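Local atomic coordinates of lipoxygenase (Cyanothece sp., PDB entry 5EK8), a protein that probably adds both atoms of molecular oxygen to polyunsaturated fatty acids at a non-heme iron, acting as a 9R-lipoxygenase. Residues T5-D10 with K207-N212; P219-I224 with I609-Q614. All coordinates share one frame; numbering follows the deposited sequence.

Contact 1: residues T5-D10 with K207-N212; sequences TKTIFD and KHTIAN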
loop_
_atom_site.group_PDB
_atom_site.type_symbol
_atom_site.label_atom_id
_atom_site.label_comp_id
_atom_site.label_asym_id
_atom_site.label_seq_id
_atom_site.Cartn_x
_atom_site.Cartn_y
_atom_site.Cartn_z
ATOM N N THR A 5 11.737 15.330 -29.386
ATOM C CA THR A 5 11.070 14.445 -30.333
ATOM C C THR A 5 10.529 13.190 -29.649
ATOM O O THR A 5 9.343 12.851 -29.790
ATOM C CB THR A 5 12.015 14.024 -31.479
ATOM O OG1 THR A 5 13.175 13.379 -30.941
ATOM C CG2 THR A 5 12.449 15.236 -32.299
ATOM N N LYS A 6 11.398 12.505 -28.911
ATOM C CA LYS A 6 11.011 11.283 -28.214
ATOM C C LYS A 6 9.937 11.526 -27.159
ATOM O O LYS A 6 9.040 10.704 -26.981
ATOM C CB LYS A 6 12.233 10.621 -27.567
ATOM C CG LYS A 6 13.250 10.061 -28.561
ATOM C CD LYS A 6 12.580 9.495 -29.814
ATOM C CE LYS A 6 11.801 8.217 -29.543
ATOM N NZ LYS A 6 10.935 7.878 -30.703
ATOM N N THR A 7 10.034 12.648 -26.453
ATOM C CA THR A 7 9.021 13.015 -25.472
ATOM C C THR A 7 7.658 13.118 -26.146
ATOM O O THR A 7 6.670 12.537 -25.677
ATOM C CB THR A 7 9.371 14.344 -24.778
ATOM O OG1 THR A 7 10.438 14.123 -23.852
ATOM C CG2 THR A 7 8.181 14.895 -24.028
ATOM N N ILE A 8 7.616 13.841 -27.262
ATOM C CA ILE A 8 6.371 14.004 -28.002
ATOM C C ILE A 8 5.788 12.653 -28.421
ATOM O O ILE A 8 4.631 12.339 -28.097
ATOM C CB ILE A 8 6.572 14.885 -29.246
ATOM C CG1 ILE A 8 6.914 16.315 -28.829
ATOM C CG2 ILE A 8 5.323 14.888 -30.103
ATOM C CD1 ILE A 8 6.980 17.290 -29.979
ATOM N N PHE A 9 6.595 11.847 -29.114
ATOM C CA PHE A 9 6.125 10.545 -29.588
ATOM C C PHE A 9 5.682 9.655 -28.434
ATOM O O PHE A 9 4.826 8.791 -28.601
ATOM C CB PHE A 9 7.206 9.829 -30.404
ATOM C CG PHE A 9 7.413 10.402 -31.778
ATOM C CD1 PHE A 9 6.383 10.414 -32.699
ATOM C CD2 PHE A 9 8.645 10.913 -32.155
ATOM C CE1 PHE A 9 6.569 10.940 -33.965
ATOM C CE2 PHE A 9 8.842 11.441 -33.421
ATOM C CZ PHE A 9 7.801 11.455 -34.328
ATOM N N ASP A 10 6.273 9.865 -27.263
ATOM C CA ASP A 10 5.944 9.046 -26.102
ATOM C C ASP A 10 4.591 9.439 -25.535
ATOM O O ASP A 10 3.783 8.575 -25.193
ATOM C CB ASP A 10 7.021 9.160 -25.016
ATOM C CG ASP A 10 8.255 8.315 -25.313
ATOM O OD1 ASP A 10 8.174 7.405 -26.172
ATOM O OD2 ASP A 10 9.299 8.558 -24.666
ATOM N N LYS A 207 -1.050 17.191 -23.592
ATOM C CA LYS A 207 -1.115 18.536 -24.158
ATOM C C LYS A 207 -0.060 19.441 -23.531
ATOM O O LYS A 207 0.698 20.116 -24.233
ATOM C CB LYS A 207 -2.503 19.140 -23.953
ATOM C CG LYS A 207 -2.695 20.485 -24.637
ATOM C CD LYS A 207 -3.771 21.319 -23.956
ATOM C CE LYS A 207 -3.817 22.734 -24.519
ATOM N NZ LYS A 207 -4.529 23.685 -23.617
ATOM N N HIS A 208 -0.008 19.438 -22.204
ATOM C CA HIS A 208 0.924 20.294 -21.484
ATOM C C HIS A 208 2.370 19.931 -21.781
ATOM O O HIS A 208 3.203 20.808 -22.017
ATOM C CB HIS A 208 0.662 20.211 -19.985
ATOM C CG HIS A 208 -0.684 20.722 -19.585
ATOM N ND1 HIS A 208 -1.284 20.383 -18.394
ATOM C CD2 HIS A 208 -1.545 21.555 -20.219
ATOM C CE1 HIS A 208 -2.460 20.982 -18.310
ATOM N NE2 HIS A 208 -2.642 21.696 -19.406
ATOM N N THR A 209 2.656 18.634 -21.775
ATOM C CA THR A 209 4.007 18.143 -22.007
ATOM C C THR A 209 4.502 18.540 -23.388
ATOM O O THR A 209 5.622 19.033 -23.538
ATOM C CB THR A 209 4.086 16.615 -21.865
ATOM O OG1 THR A 209 3.718 16.235 -20.534
ATOM C CG2 THR A 209 5.497 16.139 -22.137
ATOM N N ILE A 210 3.658 18.328 -24.396
ATOM C CA ILE A 210 4.008 18.684 -25.767
ATOM C C ILE A 210 4.180 20.194 -25.881
ATOM O O ILE A 210 5.061 20.671 -26.592
ATOM C CB ILE A 210 2.943 18.192 -26.778
ATOM C CG1 ILE A 210 2.787 16.674 -26.684
ATOM C CG2 ILE A 210 3.320 18.581 -28.204
ATOM C CD1 ILE A 210 1.934 16.085 -27.777
ATOM N N ALA A 211 3.350 20.940 -25.158
ATOM C CA ALA A 211 3.422 22.397 -25.178
ATOM C C ALA A 211 4.730 22.901 -24.571
ATOM O O ALA A 211 5.275 23.916 -25.003
ATOM C CB ALA A 211 2.234 22.998 -24.441
ATOM N N ASN A 212 5.225 22.182 -23.568
ATOM C CA ASN A 212 6.420 22.591 -22.841
ATOM C C ASN A 212 7.688 22.510 -23.679
ATOM O O ASN A 212 8.630 23.274 -23.472
ATOM C CB ASN A 212 6.582 21.742 -21.581
ATOM C CG ASN A 212 7.897 21.987 -20.884
ATOM O OD1 ASN A 212 8.104 23.041 -20.287
ATOM N ND2 ASN A 212 8.801 21.017 -20.961
#
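Thr7 and Thr209 meet methyl to methyl where two helices pass side by side, running in roughly opposite directions. Their CG2 atoms come to 3.5 Å, and the two side chains cross obliquely. Both threonines take the same rotamer: chi1 of -74° in Thr7 and -61° in Thr209 sets each OG1 beside its own backbone N and leaves CG2 anti to that N, which turns each methyl across the gap and keeps each hydroxyl back beside its own helix. There the hydroxyls are taken up locally. Thr7 OG1 is hydrogen-bonded to Thr3 O and Thr209 OG1 to Lys205 O, each one turn earlier, so both threonines present an apolar face to the opposing helix. No hydrogen bond links 5-10 with 207-212, and the junction is one of methyl packing alone.

Beside this close spot lies a looser pair. The backbones approach most closely at Ile8 and Ile210, whose CA atoms are 5.7 Å apart, yet their side chains do not point straight at each other. Each CA-CB bond leaves along the flank of the interface, and the two isoleucines just touch, Ile8 CD1 lying 4.3 Å from Ile210 CG2. Both are partly open to solvent, as is Thr7; of the four, Thr209 alone is buried. The exposed face of the helix 2-21 is on the far side.

The helix 2-21 therefore rests on one side of the long helix 188-214, whose other contacts lead inward. Thr209 also touches Ile609 of the helix 608-623, while Lys207 forms a salt bridge with Asp227 of the helix 221-227. The contact is thus the outer layer of a stack of helices, well away from the metal sites.

Contact 2: residues P219-I224 with I609-Q614; sequences PSLTQI and IEATNQ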
loop_
_atom_site.group_PDB
_atom_site.type_symbol
_atom_site.label_atom_id
_atom_site.label_comp_id
_atom_site.label_asym_id
_atom_site.label_seq_id
_atom_site.Cartn_x
_atom_site.Cartn_y
_atom_site.Cartn_z
ATOM N N PRO A 219 3.255 25.496 -20.712
ATOM C CA PRO A 219 2.120 26.387 -20.433
ATOM C C PRO A 219 2.230 27.061 -19.071
ATOM O O PRO A 219 2.966 26.583 -18.210
ATOM C CB PRO A 219 0.917 25.444 -20.482
ATOM C CG PRO A 219 1.469 24.126 -20.087
ATOM C CD PRO A 219 2.871 24.075 -20.624
ATOM N N SER A 220 1.517 28.166 -18.891
ATOM C CA SER A 220 1.495 28.861 -17.613
ATOM C C SER A 220 0.927 27.961 -16.527
ATOM O O SER A 220 0.267 26.964 -16.820
ATOM C CB SER A 220 0.669 30.145 -17.715
ATOM O OG SER A 220 -0.690 29.859 -18.000
ATOM N N LEU A 221 1.181 28.316 -15.273
ATOM C CA LEU A 221 0.607 27.583 -14.156
ATOM C C LEU A 221 -0.904 27.762 -14.130
ATOM O O LEU A 221 -1.649 26.851 -13.770
ATOM C CB LEU A 221 1.221 28.046 -12.843
ATOM C CG LEU A 221 1.938 26.937 -12.075
ATOM C CD1 LEU A 221 3.163 26.447 -12.840
ATOM C CD2 LEU A 221 2.305 27.425 -10.685
ATOM N N THR A 222 -1.346 28.949 -14.531
ATOM C CA THR A 222 -2.768 29.255 -14.631
ATOM C C THR A 222 -3.475 28.352 -15.642
ATOM O O THR A 222 -4.559 27.823 -15.372
ATOM C CB THR A 222 -2.984 30.717 -15.032
ATOM O OG1 THR A 222 -2.270 31.566 -14.125
ATOM C CG2 THR A 222 -4.464 31.061 -15.003
ATOM N N GLN A 223 -2.847 28.178 -16.800
ATOM C CA GLN A 223 -3.395 27.345 -17.865
ATOM C C GLN A 223 -3.446 25.867 -17.470
ATOM O O GLN A 223 -4.447 25.182 -17.713
ATOM C CB GLN A 223 -2.572 27.522 -19.139
ATOM C CG GLN A 223 -3.130 26.807 -20.349
ATOM C CD GLN A 223 -2.295 27.051 -21.589
ATOM O OE1 GLN A 223 -1.569 28.045 -21.675
ATOM N NE2 GLN A 223 -2.379 26.137 -22.552
ATOM N N ILE A 224 -2.364 25.382 -16.861
ATOM C CA ILE A 224 -2.297 24.002 -16.382
ATOM C C ILE A 224 -3.377 23.752 -15.344
ATOM O O ILE A 224 -4.080 22.741 -15.396
ATOM C CB ILE A 224 -0.921 23.671 -15.764
ATOM C CG1 ILE A 224 0.169 23.726 -16.829
ATOM C CG2 ILE A 224 -0.930 22.289 -15.122
ATOM C CD1 ILE A 224 1.555 23.509 -16.276
ATOM N N ILE A 609 6.138 21.114 -16.628
ATOM C CA ILE A 609 6.014 19.665 -16.761
ATOM C C ILE A 609 5.880 18.979 -15.385
ATOM O O ILE A 609 5.092 18.027 -15.211
ATOM C CB ILE A 609 7.202 19.101 -17.572
ATOM C CG1 ILE A 609 7.037 17.604 -17.820
ATOM C CG2 ILE A 609 8.517 19.428 -16.914
ATOM C CD1 ILE A 609 7.647 17.157 -19.138
ATOM N N GLU A 610 6.598 19.498 -14.394
ATOM C CA GLU A 610 6.452 19.015 -13.025
ATOM C C GLU A 610 5.070 19.342 -12.473
ATOM O O GLU A 610 4.471 18.538 -11.760
ATOM C CB GLU A 610 7.521 19.614 -12.115
ATOM C CG GLU A 610 8.890 18.975 -12.248
ATOM C CD GLU A 610 9.852 19.443 -11.172
ATOM O OE1 GLU A 610 10.847 18.733 -10.915
ATOM O OE2 GLU A 610 9.609 20.521 -10.586
ATOM N N ALA A 611 4.575 20.532 -12.804
ATOM C CA ALA A 611 3.274 20.992 -12.324
ATOM C C ALA A 611 2.140 20.124 -12.866
ATOM O O ALA A 611 1.308 19.580 -12.111
ATOM C CB ALA A 611 3.057 22.440 -12.714
ATOM N N THR A 612 2.118 19.996 -14.187
ATOM C CA THR A 612 1.081 19.213 -14.829
ATOM C C THR A 612 1.153 17.765 -14.364
ATOM O O THR A 612 0.119 17.153 -14.117
ATOM C CB THR A 612 1.160 19.283 -16.371
ATOM O OG1 THR A 612 0.115 18.481 -16.939
ATOM C CG2 THR A 612 2.505 18.809 -16.893
ATOM N N ASN A 613 2.360 17.225 -14.209
ATOM C CA ASN A 613 2.473 15.852 -13.730
ATOM C C ASN A 613 1.986 15.706 -12.290
ATOM O O ASN A 613 1.364 14.701 -11.941
ATOM C CB ASN A 613 3.910 15.354 -13.865
ATOM C CG ASN A 613 4.235 14.920 -15.278
ATOM O OD1 ASN A 613 4.006 13.769 -15.654
ATOM N ND2 ASN A 613 4.751 15.845 -16.077
ATOM N N GLN A 614 2.261 16.713 -11.463
ATOM C CA GLN A 614 1.756 16.751 -10.091
ATOM C C GLN A 614 0.241 16.609 -10.064
ATOM O O GLN A 614 -0.307 15.643 -9.497
ATOM C CB GLN A 614 2.161 18.056 -9.398
ATOM C CG GLN A 614 1.528 18.255 -8.019
ATOM C CD GLN A 614 1.858 19.613 -7.411
ATOM O OE1 GLN A 614 2.816 20.272 -7.819
ATOM N NE2 GLN A 614 1.062 20.041 -6.434
#
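The first turn of the helix 221-227 lies against the start of the helix 608-623, with CA atoms 6.1 Å apart at Ile224 and Thr612 and 7.3 Å apart at Leu221 and Ala611. Ile224 makes the largest share of the contact, and its two branches reach different residues. CG2 settles on the backbone of Thr612, 3.7 Å from its CA, while CD1 extends to Ala611 CB at 4.0 Å. Chi1 of -65° puts CG1 beside the backbone N and CG2 anti to it, and chi2 of 176° extends the chain to CD1; the isoleucine thus spreads over two successive residues of the opposing helix, crossing the side chain of Thr612 at about a right angle. Ala611 CB also receives Leu221 CD1, again at 4.0 Å, and so is met by two methyl groups from the same turn. An alanine in place of Ile224 is likely to open a gap over Ala611 and Thr612, leaving Leu221 as the main apolar support from this turn.

The hydroxyl of Thr612 takes no part in this packing. OG1, anti to its backbone N, is hydrogen-bonded to Tyr228 OH and to His208 ND1, a polar arrangement next to the apolar one. The turn that bears Ile224 is itself anchored at its N terminus, where Ser220 is the N-cap residue and its OG accepts a bond of 3.0 Å from Gln223 N. A cis peptide bond precedes Pro219 in the approach to the helix.

The arrangement is a buried apolar helix-helix contact with an N-capped helix start. It joins two helices of the largely helical catalytic domain of a lipoxygenase, in a position remote from the iron ligands.

In the fold
From the N terminus, helices 2-21 and 24-36 lead into the strands lying between residues 53 and 160, consistent with an N-terminal PLAT domain, and the chain returns through the helix 188-214, where contact 1 closes a loop of 196 intervening residues. A short connection then enters the helix 221-227. Contact 2 closes the second, longer loop when the helix 608-623 arrives after 384 further residues, many of them helical. The loops follow in series, neither nested nor crossed. In space, however, the centres of contact 1 and contact 2 lie only about 13 Å apart. His208 packs on Ile224, tying the N-terminal helix through 188-214 to the helical body.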